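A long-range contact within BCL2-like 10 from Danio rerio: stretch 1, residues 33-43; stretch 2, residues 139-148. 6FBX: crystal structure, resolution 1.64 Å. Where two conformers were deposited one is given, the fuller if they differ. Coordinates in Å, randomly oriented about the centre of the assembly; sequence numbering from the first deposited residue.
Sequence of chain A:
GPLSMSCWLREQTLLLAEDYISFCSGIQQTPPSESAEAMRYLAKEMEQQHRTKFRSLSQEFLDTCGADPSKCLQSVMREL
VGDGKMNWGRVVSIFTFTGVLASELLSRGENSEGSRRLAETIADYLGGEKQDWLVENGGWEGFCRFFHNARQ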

ATOM      1  N   SER A  33       9.201 -10.338   9.750  1.00 36.18           N
ATOM      2  CA  SER A  33      10.151 -10.621   8.685  1.00 34.74           C
ATOM      3  C   SER A  33      11.002  -9.386   8.440  1.00 32.79           C
ATOM      4  O   SER A  33      10.630  -8.269   8.807  1.00 30.35           O
ATOM      5  CB  SER A  33       9.439 -11.027   7.389  1.00 33.01           C
ATOM      6  OG  SER A  33       8.722  -9.928   6.844  1.00 32.32           O
ATOM      7  N   GLU A  34      12.156  -9.602   7.804  1.00 32.93           N
ATOM      8  CA  GLU A  34      13.016  -8.484   7.434  1.00 38.66           C
ATOM      9  C   GLU A  34      12.274  -7.500   6.535  1.00 28.01           C
ATOM     10  O   GLU A  34      12.435  -6.281   6.667  1.00 24.73           O
ATOM     11  CB  GLU A  34      14.276  -9.006   6.744  1.00 58.74           C
ATOM     12  CG  GLU A  34      15.374  -7.971   6.580  1.00 80.76           C
ATOM     13  CD  GLU A  34      16.475  -8.434   5.645  1.00101.18           C
ATOM     14  OE1 GLU A  34      16.515  -9.640   5.321  1.00108.18           O
ATOM     15  OE2 GLU A  34      17.298  -7.591   5.229  1.00108.47           O
ATOM     16  N   SER A  35      11.449  -8.014   5.619  1.00 24.53           N
ATOM     17  CA  SER A  35      10.676  -7.137   4.742  1.00 26.82           C
ATOM     18  C   SER A  35       9.649  -6.334   5.525  1.00 24.69           C
ATOM     19  O   SER A  35       9.404  -5.163   5.213  1.00 23.11           O
ATOM     20  CB  SER A  35      10.000  -7.959   3.643  1.00 33.98           C
ATOM     21  OG  SER A  35       9.242  -9.022   4.191  1.00 40.81           O
ATOM     22  N   ALA A  36       9.042  -6.940   6.548  1.00 27.64           N
ATOM     23  CA  ALA A  36       8.109  -6.204   7.392  1.00 28.08           C
ATOM     24  C   ALA A  36       8.816  -5.087   8.144  1.00 28.42           C
ATOM     25  O   ALA A  36       8.305  -3.964   8.227  1.00 29.94           O
ATOM     26  CB  ALA A  36       7.424  -7.157   8.369  1.00 30.72           C
ATOM     27  N   GLU A  37       9.997  -5.370   8.701  1.00 26.05           N
ATOM     28  CA  GLU A  37      10.764  -4.318   9.358  1.00 28.71           C
ATOM     29  C   GLU A  37      11.052  -3.176   8.392  1.00 25.65           C
ATOM     30  O   GLU A  37      10.941  -1.999   8.756  1.00 27.25           O
ATOM     31  CB  GLU A  37      12.068  -4.885   9.921  1.00 35.43           C
ATOM     32  CG  GLU A  37      12.886  -3.870  10.705  1.00 46.17           C
ATOM     33  CD  GLU A  37      14.029  -4.504  11.473  1.00 58.62           C
ATOM     34  OE1 GLU A  37      14.734  -3.773  12.200  1.00 66.08           O
ATOM     35  OE2 GLU A  37      14.221  -5.733  11.356  1.00 62.51           O
ATOM     36  N   ALA A  38      11.399  -3.506   7.147  1.00 24.36           N
ATOM     37  CA  ALA A  38      11.704  -2.475   6.161  1.00 25.15           C
ATOM     38  C   ALA A  38      10.465  -1.670   5.793  1.00 23.26           C
ATOM     39  O   ALA A  38      10.519  -0.436   5.717  1.00 24.08           O
ATOM     40  CB  ALA A  38      12.315  -3.109   4.914  1.00 26.47           C
ATOM     41  N   MET A  39       9.338  -2.344   5.555  1.00 23.54           N
ATOM     42  CA  MET A  39       8.131  -1.627   5.152  1.00 22.54           C
ATOM     43  C   MET A  39       7.619  -0.739   6.279  1.00 22.84           C
ATOM     44  O   MET A  39       7.186   0.393   6.034  1.00 23.83           O
ATOM     45  CB  MET A  39       7.045  -2.608   4.716  1.00 21.97           C
ATOM     46  CG  MET A  39       5.760  -1.931   4.250  1.00 22.94           C
ATOM     47  SD  MET A  39       6.000  -0.864   2.818  1.00 22.05           S
ATOM     48  CE  MET A  39       6.073  -2.074   1.502  1.00 22.61           C
ATOM     49  N   ARG A  40       7.647  -1.239   7.515  1.00 23.37           N
ATOM     50  CA  ARG A  40       7.279  -0.413   8.661  1.00 25.17           C
ATOM     51  C   ARG A  40       8.068   0.890   8.673  1.00 27.19           C
ATOM     52  O   ARG A  40       7.509   1.971   8.896  1.00 28.04           O
ATOM     53  CB  ARG A  40       7.524  -1.179   9.958  1.00 26.69           C
ATOM     54  CG  ARG A  40       6.527  -2.266  10.267  1.00 26.28           C
ATOM     55  CD  ARG A  40       6.806  -2.800  11.653  1.00 28.13           C
ATOM     56  NE  ARG A  40       6.002  -3.964  11.994  1.00 27.09           N
ATOM     57  CZ  ARG A  40       5.977  -4.514  13.204  1.00 29.66           C
ATOM     58  NH1 ARG A  40       6.711  -4.000  14.186  1.00 33.42           N
ATOM     59  NH2 ARG A  40       5.222  -5.577  13.433  1.00 30.26           N
ATOM     60  N   TYR A  41       9.380   0.800   8.453  1.00 25.81           N
ATOM     61  CA  TYR A  41      10.223   1.990   8.486  1.00 26.93           C
ATOM     62  C   TYR A  41       9.920   2.905   7.308  1.00 26.15           C
ATOM     63  O   TYR A  41       9.707   4.110   7.482  1.00 25.95           O
ATOM     64  CB  TYR A  41      11.696   1.581   8.484  1.00 29.59           C
ATOM     65  CG  TYR A  41      12.651   2.752   8.452  1.00 34.63           C
ATOM     66  CD1 TYR A  41      13.077   3.295   7.246  1.00 38.13           C
ATOM     67  CD2 TYR A  41      13.125   3.317   9.626  1.00 38.82           C
ATOM     68  CE1 TYR A  41      13.946   4.367   7.211  1.00 43.56           C
ATOM     69  CE2 TYR A  41      13.996   4.389   9.601  1.00 44.26           C
ATOM     70  CZ  TYR A  41      14.403   4.911   8.392  1.00 47.49           C
ATOM     71  OH  TYR A  41      15.272   5.978   8.364  1.00 53.03           O
ATOM     72  N   LEU A  42       9.889   2.343   6.096  1.00 23.46           N
ATOM     73  CA  LEU A  42       9.789   3.162   4.893  1.00 22.24           C
ATOM     74  C   LEU A  42       8.408   3.786   4.747  1.00 23.14           C
ATOM     75  O   LEU A  42       8.295   4.972   4.414  1.00 24.34           O
ATOM     76  CB  LEU A  42      10.122   2.313   3.665  1.00 21.84           C
ATOM     77  CG  LEU A  42      11.597   1.921   3.574  1.00 24.35           C
ATOM     78  CD1 LEU A  42      11.800   0.789   2.572  1.00 25.17           C
ATOM     79  CD2 LEU A  42      12.434   3.126   3.188  1.00 28.27           C
ATOM     80  N   ALA A  43       7.351   3.008   4.982  1.00 21.84           N
ATOM     81  CA  ALA A  43       6.002   3.543   4.838  1.00 20.48           C
ATOM     82  C   ALA A  43       5.702   4.599   5.893  1.00 22.15           C
ATOM     83  O   ALA A  43       4.976   5.560   5.612  1.00 22.68           O
ATOM     84  CB  ALA A  43       4.976   2.412   4.904  1.00 20.37           C
TER
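Stretch 2 139-148: GWEGFCRFFH

Stretch 2 packs on stretch 1 as one helix across another, a largely apolar contact with no hydrogen bond between the two. Residues up to F146 are helical, and F147 is the first to leave helical phi/psi. Its amide still makes a weak hydrogen bond back into the helix, F147 N to F143 O at 3.3 Å. The axes of the two helices approach to 9.2 Å, and their N-to-C directions differ by 54°. The backbones come nearest at S35 and C144, with CA atoms 5.7 Å apart. C144 has the m rotamer, and its SG lies 3.3 Å from S35 CA and 4.3 Å from A38 CB.

F143 is the knob of this contact. Its t rotamer places the ring among S35, A38, M39 and L42. F143 CE2 is 3.9 Å from A38 CB, while F143 CZ lies 3.6 Å from M39 CE and 3.5 Å from L42 CD1. The same methionine methyl also meets W140, with M39 CE 3.7 Å from W140 CZ3. At the far end, L42 CD1 sits over one face of the F147 ring, 3.4 Å from F147 CD1. E141 and R145 make no contact with stretch 1. Together the two stretches bury 417 Å², both sides summed.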

ATOM      1  N   GLY A 139      11.003  -9.647  -5.876  1.00 23.02           N
ATOM      2  CA  GLY A 139       9.977  -9.698  -4.854  1.00 22.05           C
ATOM      3  C   GLY A 139      10.333  -8.836  -3.656  1.00 21.37           C
ATOM      4  O   GLY A 139      11.081  -7.857  -3.751  1.00 20.53           O
ATOM      5  N   TRP A 140       9.789  -9.215  -2.499  1.00 20.01           N
ATOM      6  CA  TRP A 140       9.970  -8.400  -1.304  1.00 21.70           C
ATOM      7  C   TRP A 140      11.382  -8.486  -0.752  1.00 23.33           C
ATOM      8  O   TRP A 140      11.796  -7.597  -0.003  1.00 22.22           O
ATOM      9  CB  TRP A 140       8.951  -8.810  -0.245  1.00 23.44           C
ATOM     10  CG  TRP A 140       7.585  -8.455  -0.682  1.00 21.76           C
ATOM     11  CD1 TRP A 140       6.589  -9.308  -1.055  1.00 22.77           C
ATOM     12  CD2 TRP A 140       7.064  -7.131  -0.842  1.00 21.03           C
ATOM     13  NE1 TRP A 140       5.474  -8.597  -1.424  1.00 21.60           N
ATOM     14  CE2 TRP A 140       5.741  -7.257  -1.304  1.00 20.46           C
ATOM     15  CE3 TRP A 140       7.588  -5.852  -0.633  1.00 23.47           C
ATOM     16  CZ2 TRP A 140       4.929  -6.150  -1.553  1.00 23.84           C
ATOM     17  CZ3 TRP A 140       6.784  -4.757  -0.880  1.00 24.99           C
ATOM     18  CH2 TRP A 140       5.472  -4.911  -1.339  1.00 24.57           C
ATOM     19  N   GLU A 141      12.133  -9.525  -1.108  1.00 24.32           N
ATOM     20  CA  GLU A 141      13.542  -9.553  -0.742  1.00 26.70           C
ATOM     21  C   GLU A 141      14.324  -8.533  -1.561  1.00 26.87           C
ATOM     22  O   GLU A 141      15.250  -7.896  -1.049  1.00 26.70           O
ATOM     23  CB  GLU A 141      14.107 -10.962  -0.919  1.00 26.53           C
ATOM     24  CG  GLU A 141      13.424 -12.007  -0.040  1.00 26.71           C
ATOM     25  CD  GLU A 141      12.093 -12.483  -0.601  1.00 28.23           C
ATOM     26  OE1 GLU A 141      11.230 -12.918   0.190  1.00 29.81           O
ATOM     27  OE2 GLU A 141      11.911 -12.430  -1.833  1.00 28.37           O
ATOM     28  N   GLY A 142      13.946  -8.345  -2.828  1.00 25.00           N
ATOM     29  CA  GLY A 142      14.544  -7.278  -3.615  1.00 26.24           C
ATOM     30  C   GLY A 142      14.180  -5.903  -3.086  1.00 26.91           C
ATOM     31  O   GLY A 142      15.008  -4.989  -3.085  1.00 29.81           O
ATOM     32  N   PHE A 143      12.931  -5.737  -2.644  1.00 23.91           N
ATOM     33  CA  PHE A 143      12.523  -4.513  -1.960  1.00 24.37           C
ATOM     34  C   PHE A 143      13.444  -4.223  -0.781  1.00 27.19           C
ATOM     35  O   PHE A 143      13.919  -3.096  -0.608  1.00 28.55           O
ATOM     36  CB  PHE A 143      11.064  -4.660  -1.512  1.00 22.46           C
ATOM     37  CG  PHE A 143      10.605  -3.639  -0.499  1.00 23.15           C
ATOM     38  CD1 PHE A 143      10.217  -2.370  -0.895  1.00 23.87           C
ATOM     39  CD2 PHE A 143      10.513  -3.972   0.841  1.00 25.21           C
ATOM     40  CE1 PHE A 143       9.771  -1.440   0.037  1.00 23.62           C
ATOM     41  CE2 PHE A 143      10.069  -3.052   1.773  1.00 25.34           C
ATOM     42  CZ  PHE A 143       9.694  -1.788   1.371  1.00 22.98           C
ATOM     43  N   CYS A 144      13.725  -5.248   0.024  1.00 27.71           N
ATOM     44  CA  CYS A 144      14.605  -5.077   1.178  0.50 30.08           C
ATOM     45  C   CYS A 144      15.976  -4.579   0.755  1.00 30.81           C
ATOM     46  O   CYS A 144      16.508  -3.617   1.321  1.00 33.22           O
ATOM     47  CB  CYS A 144      14.753  -6.398   1.927  0.50 31.70           C
ATOM     48  SG  CYS A 144      13.410  -6.776   3.018  0.50 31.43           S
ATOM     49  N   ARG A 145      16.571  -5.234  -0.238  1.00 28.13           N
ATOM     50  CA  ARG A 145      17.938  -4.913  -0.629  1.00 32.56           C
ATOM     51  C   ARG A 145      18.017  -3.599  -1.390  1.00 30.86           C
ATOM     52  O   ARG A 145      19.033  -2.898  -1.306  1.00 32.69           O
ATOM     53  CB  ARG A 145      18.507  -6.058  -1.461  1.00 44.17           C
ATOM     54  CG  ARG A 145      18.334  -7.407  -0.783  1.00 60.51           C
ATOM     55  CD  ARG A 145      18.848  -8.547  -1.622  1.00 81.04           C
ATOM     56  NE  ARG A 145      20.300  -8.625  -1.549  1.00101.49           N
ATOM     57  CZ  ARG A 145      21.132  -7.991  -2.368  1.00117.87           C
ATOM     58  NH1 ARG A 145      20.670  -7.228  -3.353  1.00122.43           N
ATOM     59  NH2 ARG A 145      22.435  -8.123  -2.200  1.00125.34           N
ATOM     60  N   PHE A 146      16.967  -3.242  -2.132  1.00 33.02           N
ATOM     61  CA  PHE A 146      16.975  -1.972  -2.849  1.00 36.67           C
ATOM     62  C   PHE A 146      17.092  -0.799  -1.882  1.00 38.32           C
ATOM     63  O   PHE A 146      17.814   0.169  -2.153  1.00 42.70           O
ATOM     64  CB  PHE A 146      15.716  -1.837  -3.706  1.00 37.48           C
ATOM     65  CG  PHE A 146      15.620  -0.524  -4.430  1.00 41.55           C
ATOM     66  CD1 PHE A 146      14.791   0.481  -3.962  1.00 41.96           C
ATOM     67  CD2 PHE A 146      16.367  -0.292  -5.573  1.00 45.89           C
ATOM     68  CE1 PHE A 146      14.704   1.689  -4.623  1.00 44.46           C
ATOM     69  CE2 PHE A 146      16.285   0.915  -6.239  1.00 48.45           C
ATOM     70  CZ  PHE A 146      15.452   1.907  -5.762  1.00 47.32           C
ATOM     71  N   PHE A 147      16.397  -0.870  -0.747  1.00 35.17           N
ATOM     72  CA  PHE A 147      16.476   0.158   0.281  1.00 38.34           C
ATOM     73  C   PHE A 147      17.502  -0.169   1.363  1.00 49.42           C
ATOM     74  O   PHE A 147      17.458   0.426   2.444  1.00 48.24           O
ATOM     75  CB  PHE A 147      15.101   0.375   0.912  1.00 34.49           C
ATOM     76  CG  PHE A 147      14.105   1.010  -0.016  1.00 35.26           C
ATOM     77  CD1 PHE A 147      13.054   0.277  -0.538  1.00 35.08           C
ATOM     78  CD2 PHE A 147      14.226   2.340  -0.375  1.00 36.86           C
ATOM     79  CE1 PHE A 147      12.139   0.863  -1.391  1.00 34.27           C
ATOM     80  CE2 PHE A 147      13.315   2.931  -1.230  1.00 36.94           C
ATOM     81  CZ  PHE A 147      12.271   2.190  -1.737  1.00 35.07           C
ATOM     82  N   HIS A 148      18.417  -1.097   1.091  1.00 63.06           N
ATOM     83  CA  HIS A 148      19.490  -1.450   2.020  1.00 79.38           C
ATOM     84  C   HIS A 148      18.970  -1.642   3.442  1.00 80.07           C
ATOM     85  O   HIS A 148      19.746  -1.871   4.371  1.00 82.23           O
ATOM     86  CB  HIS A 148      20.590  -0.381   2.004  1.00 96.46           C
ATOM     87  CG  HIS A 148      20.271   0.831   2.824  1.00111.46           C
ATOM     88  ND1 HIS A 148      19.570   1.907   2.323  1.00115.03           N
ATOM     89  CD2 HIS A 148      20.565   1.139   4.109  1.00117.04           C
ATOM     90  CE1 HIS A 148      19.441   2.824   3.265  1.00117.16           C
ATOM     91  NE2 HIS A 148      20.036   2.382   4.359  1.00116.99           N
TER